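Local coordinates for protein 3-oxo-tetronate kinase (PDB 1YZY) that catalyses the ATP-dependent phosphorylation of 3-oxo-tetronate to 3-oxo-tetronate 4-phosphate, as a member of the four-carbon acid sugar kinase family, at residues Q289-V294 with A339-Q344; F273-E278 with N333-L338; R64-L69 with D102-D107. All coordinates share one frame; numbering follows the deposited sequence.

Contact 1: Q289-V294 with A339-Q344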
loop_
_atom_site.group_PDB
_atom_site.type_symbol
_atom_site.label_atom_id
_atom_site.label_comp_id
_atom_site.label_asym_id
_atom_site.label_seq_id
_atom_site.Cartn_x
_atom_site.Cartn_y
_atom_site.Cartn_z
ATOM N N GLN A 289 -2.867 30.626 -16.198
ATOM C CA GLN A 289 -3.772 31.383 -15.345
ATOM C C GLN A 289 -3.848 30.732 -13.961
ATOM O O GLN A 289 -3.744 31.414 -12.944
ATOM C CB GLN A 289 -5.169 31.449 -15.965
ATOM C CG GLN A 289 -6.104 32.405 -15.243
ATOM C CD GLN A 289 -7.567 32.126 -15.519
ATOM O OE1 GLN A 289 -7.924 31.581 -16.562
ATOM N NE2 GLN A 289 -8.427 32.506 -14.581
ATOM N N LEU A 290 -4.062 29.419 -13.940
ATOM C CA LEU A 290 -4.151 28.652 -12.700
ATOM C C LEU A 290 -2.863 28.745 -11.891
ATOM O O LEU A 290 -2.905 28.782 -10.660
ATOM C CB LEU A 290 -4.434 27.176 -12.995
ATOM C CG LEU A 290 -5.743 26.760 -13.660
ATOM C CD1 LEU A 290 -5.659 25.302 -14.031
ATOM C CD2 LEU A 290 -6.906 27.006 -12.731
ATOM N N TYR A 291 -1.726 28.691 -12.580
ATOM C CA TYR A 291 -0.417 28.775 -11.932
ATOM C C TYR A 291 -0.255 30.096 -11.192
ATOM O O TYR A 291 0.179 30.125 -10.035
ATOM C CB TYR A 291 0.700 28.629 -12.973
ATOM C CG TYR A 291 2.082 28.985 -12.465
ATOM C CD1 TYR A 291 2.813 28.093 -11.678
ATOM C CD2 TYR A 291 2.670 30.207 -12.785
ATOM C CE1 TYR A 291 4.092 28.411 -11.231
ATOM C CE2 TYR A 291 3.949 30.534 -12.339
ATOM C CZ TYR A 291 4.654 29.631 -11.568
ATOM O OH TYR A 291 5.931 29.933 -11.161
ATOM N N GLN A 292 -0.560 31.186 -11.892
ATOM C CA GLN A 292 -0.449 32.520 -11.326
ATOM C C GLN A 292 -1.380 32.663 -10.136
ATOM O O GLN A 292 -0.978 33.192 -9.102
ATOM C CB GLN A 292 -0.750 33.594 -12.383
ATOM C CG GLN A 292 0.235 33.618 -13.561
ATOM C CD GLN A 292 1.681 33.924 -13.159
ATOM O OE1 GLN A 292 1.941 34.627 -12.178
ATOM N NE2 GLN A 292 2.631 33.412 -13.942
ATOM N N TRP A 293 -2.614 32.181 -10.284
ATOM C CA TRP A 293 -3.603 32.239 -9.209
ATOM C C TRP A 293 -3.114 31.485 -7.954
ATOM O O TRP A 293 -3.195 32.001 -6.842
ATOM C CB TRP A 293 -4.946 31.680 -9.696
ATOM C CG TRP A 293 -6.043 31.676 -8.651
ATOM C CD1 TRP A 293 -6.990 32.638 -8.454
ATOM C CD2 TRP A 293 -6.296 30.665 -7.664
ATOM N NE1 TRP A 293 -7.812 32.296 -7.407
ATOM C CE2 TRP A 293 -7.406 31.090 -6.904
ATOM C CE3 TRP A 293 -5.689 29.438 -7.351
ATOM C CZ2 TRP A 293 -7.923 30.335 -5.844
ATOM C CZ3 TRP A 293 -6.205 28.686 -6.295
ATOM C CH2 TRP A 293 -7.312 29.142 -5.557
ATOM N N VAL A 294 -2.616 30.266 -8.130
ATOM C CA VAL A 294 -2.118 29.476 -6.999
ATOM C C VAL A 294 -1.026 30.198 -6.209
ATOM O O VAL A 294 -1.135 30.350 -4.996
ATOM C CB VAL A 294 -1.552 28.097 -7.458
ATOM C CG1 VAL A 294 -0.839 27.402 -6.301
ATOM C CG2 VAL A 294 -2.667 27.219 -7.985
ATOM N N ALA A 339 1.128 21.059 -11.598
ATOM C CA ALA A 339 1.945 20.509 -10.523
ATOM C C ALA A 339 3.424 20.612 -10.841
ATOM O O ALA A 339 4.249 20.780 -9.942
ATOM C CB ALA A 339 1.572 19.071 -10.262
ATOM N N ALA A 340 3.765 20.444 -12.113
ATOM C CA ALA A 340 5.157 20.537 -12.543
ATOM C C ALA A 340 5.660 21.976 -12.451
ATOM O O ALA A 340 6.812 22.213 -12.082
ATOM C CB ALA A 340 5.307 20.017 -13.956
ATOM N N LYS A 341 4.800 22.928 -12.805
ATOM C CA LYS A 341 5.153 24.346 -12.751
ATOM C C LYS A 341 5.280 24.816 -11.309
ATOM O O LYS A 341 6.188 25.580 -10.980
ATOM C CB LYS A 341 4.116 25.199 -13.491
ATOM C CG LYS A 341 4.041 24.920 -14.993
ATOM C CD LYS A 341 3.115 25.888 -15.722
ATOM C CE LYS A 341 3.878 27.032 -16.394
ATOM N NZ LYS A 341 4.589 27.937 -15.440
ATOM N N LEU A 342 4.366 24.360 -10.455
ATOM C CA LEU A 342 4.379 24.729 -9.042
ATOM C C LEU A 342 5.616 24.194 -8.337
ATOM O O LEU A 342 6.163 24.864 -7.463
ATOM C CB LEU A 342 3.115 24.234 -8.333
ATOM C CG LEU A 342 1.780 24.807 -8.808
ATOM C CD1 LEU A 342 0.637 24.069 -8.153
ATOM C CD2 LEU A 342 1.703 26.296 -8.512
ATOM N N LYS A 343 6.053 22.991 -8.702
ATOM C CA LYS A 343 7.237 22.414 -8.073
ATOM C C LYS A 343 8.478 23.208 -8.463
ATOM O O LYS A 343 9.374 23.409 -7.638
ATOM C CB LYS A 343 7.427 20.943 -8.452
ATOM C CG LYS A 343 8.417 20.211 -7.537
ATOM C CD LYS A 343 8.828 18.856 -8.079
ATOM C CE LYS A 343 9.880 18.986 -9.166
ATOM N NZ LYS A 343 10.234 17.675 -9.774
ATOM N N GLN A 344 8.555 23.601 -9.734
ATOM C CA GLN A 344 9.682 24.392 -10.225
ATOM C C GLN A 344 9.697 25.749 -9.519
ATOM O O GLN A 344 10.762 26.294 -9.216
ATOM C CB GLN A 344 9.595 24.572 -11.747
ATOM C CG GLN A 344 10.622 25.549 -12.346
ATOM C CD GLN A 344 12.079 25.171 -12.061
ATOM O OE1 GLN A 344 12.924 26.041 -11.832
ATOM N NE2 GLN A 344 12.378 23.876 -12.099
HETATM O O HOH W 1 7.667 27.651 -12.533
#
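Two helices of the nucleotide-binding C-terminal domain, 286-295 and 324-345, pack side by side here, and Tyr291 of the first meets Lys341 and Leu342 of the second. The local axes run the same general way, 41° apart, and come within 10.1 Å of each other. Tyr291 bridges the two helices. Its CG stands anti to the backbone N (chi1 168°), which sends the ring across to the other helix. Lys341 answers with a folded chain: bends at chi3 and chi4 bring the ammonium back over one face of the ring, where NZ sits 3.9 Å from the ring centroid of Tyr291 and only 6° off its normal. This is a cation-pi contact centred on the pi cloud. A tyrosine suits the place because its face can receive a cation while its CD1 corner also touches aliphatic carbon and its hydroxyl reaches water. The start of the lysine chain also takes part, with Lys341 CB 3.7 Å from Tyr291 CD1. A water joins the far end of the ring to the neighbouring backbone, lying 3.2 Å from Tyr291 OH and donating a hydrogen bond to Lys341 O at 3.0 Å. Glu288 offers the ammonium a second partner, a long and weak ion pair.

Deeper in, the contact turns apolar. Leu342 CD2 comes within 3.8 Å of Tyr291 CD1, meeting the ring obliquely, and within 3.5 Å of Val294 CG1. The leucine and valine side chains cross at about a right angle, and Pro304 also packs against Val294. The branched aliphatic groups suit this buried side, whereas the lysine suits the partly exposed one. The cation-pi pair is particular to this contact; the arrangement as a whole is typical of amphipathic helix-helix packing.

Contact 2: F273-E278 with N333-L338; sequences FQLDVE and NTFAKL
Leu275 holds CG trans to its amide nitrogen (chi1 -164°) and continues extended through chi2, so that CD1 reaches the ring of Phe335, whose chi1 of -82° places CG beside the backbone N. The contact joins the turn between strand 272-274 and helix 277-282 to helix 324-345, in the nucleotide-binding C-terminal domain. The methyl lies over one face of the phenyl ring as a CH-pi contact: Leu275 CD1 is 3.9 Å from the Phe335 ring centroid and 19° off the normal, displaced toward the CZ side. A leucine can place a methyl on an aromatic face without bringing any polar group into this buried layer.

Thr334 lies beside the phenylalanine and turns its methyl to the same leucine. Its OG1 bonds back to Ala330 O, one turn earlier, which satisfies the polar branch and gives carbon to the interface. Phe335 also touches Thr357, an ATP-binding residue inferred by similarity, so this packing probably backs the nucleotide site. Next to the leucine, Asp276 is the N-cap of helix 277-282, its OD2 accepting a hydrogen bond from Gln279 N. On the threonine side, Leu275 CD1 lies 4.1 Å from Thr334 CG2.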
loop_
_atom_site.group_PDB
_atom_site.type_symbol
_atom_site.label_atom_id
_atom_site.label_comp_id
_atom_site.label_asym_id
_atom_site.label_seq_id
_atom_site.Cartn_x
_atom_site.Cartn_y
_atom_site.Cartn_z
ATOM N N PHE A 273 -10.418 27.507 -6.568
ATOM C CA PHE A 273 -10.608 27.798 -7.971
ATOM C C PHE A 273 -11.118 26.525 -8.621
ATOM O O PHE A 273 -10.380 25.551 -8.733
ATOM C CB PHE A 273 -9.267 28.213 -8.585
ATOM C CG PHE A 273 -9.368 28.728 -9.995
ATOM C CD1 PHE A 273 -9.878 27.926 -11.017
ATOM C CD2 PHE A 273 -8.941 30.009 -10.306
ATOM C CE1 PHE A 273 -9.960 28.392 -12.322
ATOM C CE2 PHE A 273 -9.016 30.486 -11.614
ATOM C CZ PHE A 273 -9.527 29.676 -12.622
ATOM N N GLN A 274 -12.378 26.527 -9.034
ATOM C CA GLN A 274 -12.947 25.354 -9.682
ATOM C C GLN A 274 -12.420 25.178 -11.106
ATOM O O GLN A 274 -12.561 26.070 -11.946
ATOM C CB GLN A 274 -14.469 25.431 -9.711
ATOM C CG GLN A 274 -15.089 24.246 -10.422
ATOM C CD GLN A 274 -16.591 24.310 -10.463
ATOM O OE1 GLN A 274 -17.198 25.282 -10.014
ATOM N NE2 GLN A 274 -17.210 23.276 -11.022
ATOM N N LEU A 275 -11.819 24.024 -11.369
ATOM C CA LEU A 275 -11.277 23.718 -12.683
ATOM C C LEU A 275 -12.452 23.449 -13.630
ATOM O O LEU A 275 -13.229 22.513 -13.417
ATOM C CB LEU A 275 -10.351 22.496 -12.586
ATOM C CG LEU A 275 -9.362 22.150 -13.708
ATOM C CD1 LEU A 275 -8.353 21.157 -13.171
ATOM C CD2 LEU A 275 -10.058 21.579 -14.942
ATOM N N ASP A 276 -12.604 24.304 -14.639
ATOM C CA ASP A 276 -13.674 24.179 -15.625
ATOM C C ASP A 276 -13.178 23.319 -16.788
ATOM O O ASP A 276 -12.156 23.632 -17.399
ATOM C CB ASP A 276 -14.081 25.574 -16.121
ATOM C CG ASP A 276 -15.170 25.533 -17.180
ATOM O OD1 ASP A 276 -16.238 24.937 -16.924
ATOM O OD2 ASP A 276 -14.956 26.107 -18.268
ATOM N N VAL A 277 -13.914 22.252 -17.104
ATOM C CA VAL A 277 -13.528 21.330 -18.176
ATOM C C VAL A 277 -13.525 21.923 -19.588
ATOM O O VAL A 277 -12.721 21.518 -20.429
ATOM C CB VAL A 277 -14.387 20.042 -18.147
ATOM C CG1 VAL A 277 -13.963 19.085 -19.257
ATOM C CG2 VAL A 277 -14.250 19.357 -16.793
ATOM N N GLU A 278 -14.431 22.858 -19.854
ATOM C CA GLU A 278 -14.510 23.497 -21.169
ATOM C C GLU A 278 -13.225 24.290 -21.447
ATOM O O GLU A 278 -12.725 24.319 -22.571
ATOM C CB GLU A 278 -15.721 24.438 -21.215
ATOM C CG GLU A 278 -16.422 24.563 -22.576
ATOM C CD GLU A 278 -15.698 25.449 -23.588
ATOM O OE1 GLU A 278 -14.822 26.256 -23.198
ATOM O OE2 GLU A 278 -16.030 25.347 -24.791
ATOM N N ASN A 333 -4.189 16.285 -17.658
ATOM C CA ASN A 333 -3.082 17.022 -18.256
ATOM C C ASN A 333 -2.893 18.364 -17.556
ATOM O O ASN A 333 -1.764 18.837 -17.408
ATOM C CB ASN A 333 -3.330 17.263 -19.751
ATOM C CG ASN A 333 -3.066 16.036 -20.602
ATOM O OD1 ASN A 333 -2.096 15.305 -20.385
ATOM N ND2 ASN A 333 -3.911 15.823 -21.603
ATOM N N THR A 334 -3.997 18.985 -17.148
ATOM C CA THR A 334 -3.946 20.277 -16.472
ATOM C C THR A 334 -3.289 20.188 -15.096
ATOM O O THR A 334 -2.404 20.987 -14.778
ATOM C CB THR A 334 -5.352 20.934 -16.354
ATOM O OG1 THR A 334 -5.867 21.227 -17.662
ATOM C CG2 THR A 334 -5.266 22.235 -15.572
ATOM N N PHE A 335 -3.740 19.245 -14.270
ATOM C CA PHE A 335 -3.163 19.062 -12.939
ATOM C C PHE A 335 -1.684 18.716 -13.058
ATOM O O PHE A 335 -0.853 19.215 -12.306
ATOM C CB PHE A 335 -3.881 17.941 -12.177
ATOM C CG PHE A 335 -5.166 18.363 -11.521
ATOM C CD1 PHE A 335 -5.191 19.426 -10.622
ATOM C CD2 PHE A 335 -6.347 17.667 -11.769
ATOM C CE1 PHE A 335 -6.372 19.785 -9.975
ATOM C CE2 PHE A 335 -7.532 18.020 -11.130
ATOM C CZ PHE A 335 -7.544 19.082 -10.227
ATOM N N ALA A 336 -1.367 17.839 -13.997
ATOM C CA ALA A 336 0.000 17.411 -14.219
ATOM C C ALA A 336 0.910 18.564 -14.605
ATOM O O ALA A 336 2.014 18.693 -14.071
ATOM C CB ALA A 336 0.039 16.342 -15.293
ATOM N N LYS A 337 0.478 19.376 -15.562
ATOM C CA LYS A 337 1.304 20.497 -15.991
ATOM C C LYS A 337 1.386 21.620 -14.957
ATOM O O LYS A 337 2.396 22.335 -14.888
ATOM C CB LYS A 337 0.854 21.009 -17.363
ATOM C CG LYS A 337 1.327 20.116 -18.501
ATOM C CD LYS A 337 0.848 20.602 -19.859
ATOM C CE LYS A 337 1.262 19.626 -20.960
ATOM N NZ LYS A 337 0.631 19.930 -22.278
ATOM N N LEU A 338 0.337 21.757 -14.146
ATOM C CA LEU A 338 0.307 22.765 -13.102
ATOM C C LEU A 338 1.224 22.330 -11.976
ATOM O O LEU A 338 2.008 23.126 -11.459
ATOM C CB LEU A 338 -1.115 22.938 -12.578
ATOM C CG LEU A 338 -1.373 23.881 -11.393
ATOM C CD1 LEU A 338 -0.898 25.296 -11.690
ATOM C CD2 LEU A 338 -2.859 23.878 -11.069
#

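Contact 3: R64-L69 with D102-D107; sequences RAYQWL and DELNED
Tyr66 projects from helix 55-71 toward the last turn of helix 93-104, and its ring is crossed at a slant by both Glu103 and Leu104. A chi1 of 157° swings the ring to the side of CA remote from the amide nitrogen, and the tyrosine thereby spans the gap between backbones whose nearest CA atoms, those of Tyr66 and Glu103, are 9.2 Å apart. The two partners take different parts of the ring. Leu104 applies CD2 to the CE1 side, 3.6 Å from Tyr66 CE1 and equally 3.6 Å from Tyr66 OH. Glu103 is modelled on the CE2 side, but too close to the ring for carbon atoms, and its fine placement is doubtful; the contact rests on Leu104.

Within the sugar-binding N-terminal domain, Phe77 of strand 77-80 meets the Tyr66 ring edge-to-face and also touches Leu104. Just beyond, Asn105 takes up positive phi in a Schellman motif that ends helix 93-104. Tyrosine suits this place, since a large aromatic side chain can span the gap and pack with both Leu104 and Phe77. The chemistry implies cohesion mainly from van der Waals contact, with the glutamate at the exposed side.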
loop_
_atom_site.group_PDB
_atom_site.type_symbol
_atom_site.label_atom_id
_atom_site.label_comp_id
_atom_site.label_asym_id
_atom_site.label_seq_id
_atom_site.Cartn_x
_atom_site.Cartn_y
_atom_site.Cartn_z
ATOM N N ARG A 64 14.269 -9.903 -8.748
ATOM C CA ARG A 64 14.919 -8.625 -9.009
ATOM C C ARG A 64 14.710 -7.709 -7.818
ATOM O O ARG A 64 15.613 -6.954 -7.449
ATOM C CB ARG A 64 14.356 -7.980 -10.280
ATOM C CG ARG A 64 14.997 -8.482 -11.569
ATOM C CD ARG A 64 14.224 -8.023 -12.796
ATOM N NE ARG A 64 13.986 -6.580 -12.793
ATOM C CZ ARG A 64 12.834 -6.002 -13.137
ATOM N NH1 ARG A 64 11.793 -6.737 -13.518
ATOM N NH2 ARG A 64 12.719 -4.679 -13.095
ATOM N N ALA A 65 13.507 -7.759 -7.240
ATOM C CA ALA A 65 13.174 -6.943 -6.072
ATOM C C ALA A 65 14.075 -7.353 -4.917
ATOM O O ALA A 65 14.595 -6.506 -4.188
ATOM C CB ALA A 65 11.714 -7.121 -5.694
ATOM N N TYR A 66 14.258 -8.663 -4.775
ATOM C CA TYR A 66 15.096 -9.240 -3.731
ATOM C C TYR A 66 16.551 -8.825 -3.883
ATOM O O TYR A 66 17.225 -8.524 -2.897
ATOM C CB TYR A 66 15.000 -10.774 -3.768
ATOM C CG TYR A 66 16.186 -11.473 -3.133
ATOM C CD1 TYR A 66 16.300 -11.581 -1.747
ATOM C CD2 TYR A 66 17.237 -11.955 -3.918
ATOM C CE1 TYR A 66 17.438 -12.143 -1.159
ATOM C CE2 TYR A 66 18.378 -12.512 -3.339
ATOM C CZ TYR A 66 18.469 -12.603 -1.959
ATOM O OH TYR A 66 19.595 -13.148 -1.386
ATOM N N GLN A 67 17.055 -8.895 -5.109
ATOM C CA GLN A 67 18.448 -8.553 -5.380
ATOM C C GLN A 67 18.714 -7.101 -5.024
ATOM O O GLN A 67 19.762 -6.773 -4.464
ATOM C CB GLN A 67 18.796 -8.840 -6.841
ATOM C CG GLN A 67 20.270 -8.710 -7.161
ATOM C CD GLN A 67 21.136 -9.661 -6.362
ATOM O OE1 GLN A 67 22.246 -9.313 -5.956
ATOM N NE2 GLN A 67 20.647 -10.878 -6.153
ATOM N N TRP A 68 17.752 -6.238 -5.336
ATOM C CA TRP A 68 17.883 -4.822 -5.020
ATOM C C TRP A 68 17.827 -4.632 -3.502
ATOM O O TRP A 68 18.712 -4.010 -2.918
ATOM C CB TRP A 68 16.780 -4.003 -5.695
ATOM C CG TRP A 68 16.992 -2.531 -5.525
ATOM C CD1 TRP A 68 17.766 -1.726 -6.303
ATOM C CD2 TRP A 68 16.470 -1.701 -4.482
ATOM N NE1 TRP A 68 17.767 -0.448 -5.809
ATOM C CE2 TRP A 68 16.980 -0.402 -4.690
ATOM C CE3 TRP A 68 15.625 -1.930 -3.387
ATOM C CZ2 TRP A 68 16.675 0.669 -3.844
ATOM C CZ3 TRP A 68 15.322 -0.868 -2.545
ATOM C CH2 TRP A 68 15.846 0.418 -2.780
ATOM N N LEU A 69 16.764 -5.132 -2.876
ATOM C CA LEU A 69 16.620 -5.036 -1.424
ATOM C C LEU A 69 17.896 -5.541 -0.738
ATOM O O LEU A 69 18.368 -4.945 0.232
ATOM C CB LEU A 69 15.393 -5.834 -0.954
ATOM C CG LEU A 69 14.027 -5.243 -1.333
ATOM C CD1 LEU A 69 12.972 -6.327 -1.308
ATOM C CD2 LEU A 69 13.632 -4.079 -0.423
ATOM N N ASP A 102 14.883 -20.787 -2.904
ATOM C CA ASP A 102 16.032 -21.276 -3.653
ATOM C C ASP A 102 17.173 -20.265 -3.672
ATOM O O ASP A 102 18.323 -20.601 -3.370
ATOM C CB ASP A 102 15.626 -21.600 -5.087
ATOM C CG ASP A 102 14.777 -22.846 -5.180
ATOM O OD1 ASP A 102 14.906 -23.728 -4.301
ATOM O OD2 ASP A 102 13.988 -22.948 -6.141
ATOM N N GLU A 103 16.857 -19.044 -4.081
ATOM C CA GLU A 103 17.851 -17.984 -4.150
ATOM C C GLU A 103 18.537 -17.772 -2.811
ATOM O O GLU A 103 19.748 -17.526 -2.752
ATOM C CB GLU A 103 17.194 -16.686 -4.629
ATOM C CG GLU A 103 18.072 -15.445 -4.558
ATOM C CD GLU A 103 19.347 -15.530 -5.384
ATOM O OE1 GLU A 103 19.325 -16.147 -6.471
ATOM O OE2 GLU A 103 20.376 -14.967 -4.942
ATOM N N LEU A 104 17.761 -17.892 -1.740
ATOM C CA LEU A 104 18.268 -17.699 -0.386
ATOM C C LEU A 104 19.023 -18.870 0.250
ATOM O O LEU A 104 19.679 -18.687 1.281
ATOM C CB LEU A 104 17.125 -17.263 0.538
ATOM C CG LEU A 104 16.711 -15.792 0.461
ATOM C CD1 LEU A 104 15.359 -15.590 1.104
ATOM C CD2 LEU A 104 17.764 -14.925 1.137
ATOM N N ASN A 105 18.958 -20.054 -0.357
ATOM C CA ASN A 105 19.622 -21.245 0.199
ATOM C C ASN A 105 18.946 -21.669 1.501
ATOM O O ASN A 105 19.588 -22.160 2.435
ATOM C CB ASN A 105 21.110 -20.989 0.451
ATOM C CG ASN A 105 21.977 -21.455 -0.686
ATOM O OD1 ASN A 105 21.643 -22.416 -1.385
ATOM N ND2 ASN A 105 23.121 -20.802 -0.864
ATOM N N GLU A 106 17.643 -21.424 1.562
ATOM C CA GLU A 106 16.816 -21.764 2.709
ATOM C C GLU A 106 15.828 -22.832 2.250
ATOM O O GLU A 106 15.579 -22.976 1.048
ATOM C CB GLU A 106 16.067 -20.521 3.191
ATOM C CG GLU A 106 16.971 -19.426 3.718
ATOM C CD GLU A 106 17.610 -19.792 5.036
ATOM O OE1 GLU A 106 16.891 -19.787 6.054
ATOM O OE2 GLU A 106 18.819 -20.086 5.059
ATOM N N ASP A 107 15.266 -23.585 3.193
ATOM C CA ASP A 107 14.323 -24.638 2.831
ATOM C C ASP A 107 13.038 -24.697 3.642
ATOM O O ASP A 107 12.291 -25.665 3.554
ATOM C CB ASP A 107 15.017 -26.011 2.811
ATOM C CG ASP A 107 16.056 -26.164 3.906
ATOM O OD1 ASP A 107 15.685 -26.145 5.098
ATOM O OD2 ASP A 107 17.253 -26.306 3.571
#

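Overall arrangement
From the N terminus, contact 3 comes first: it closes a loop of 32 residues between 64-69 and 102-107, joining helices 55-71 and 93-104 in the sugar-binding domain. Contacts 1 and 2 follow in the nucleotide-binding domain, closing loops of 44 and 54 residues, and they cross, since the chain runs through 273-278, then 289-294, then 333-338, then 339-344. Both finish on the long helix 324-345, on successive turns, with centres 11 Å apart; Leu290 reaches Phe273 and Thr334, and Tyr291 touches Leu338. Together they tie helix 286-295 and the turn after strand 272-274 to one helix. Contact 3 is remote, its centre about 44 Å from that of contact 1.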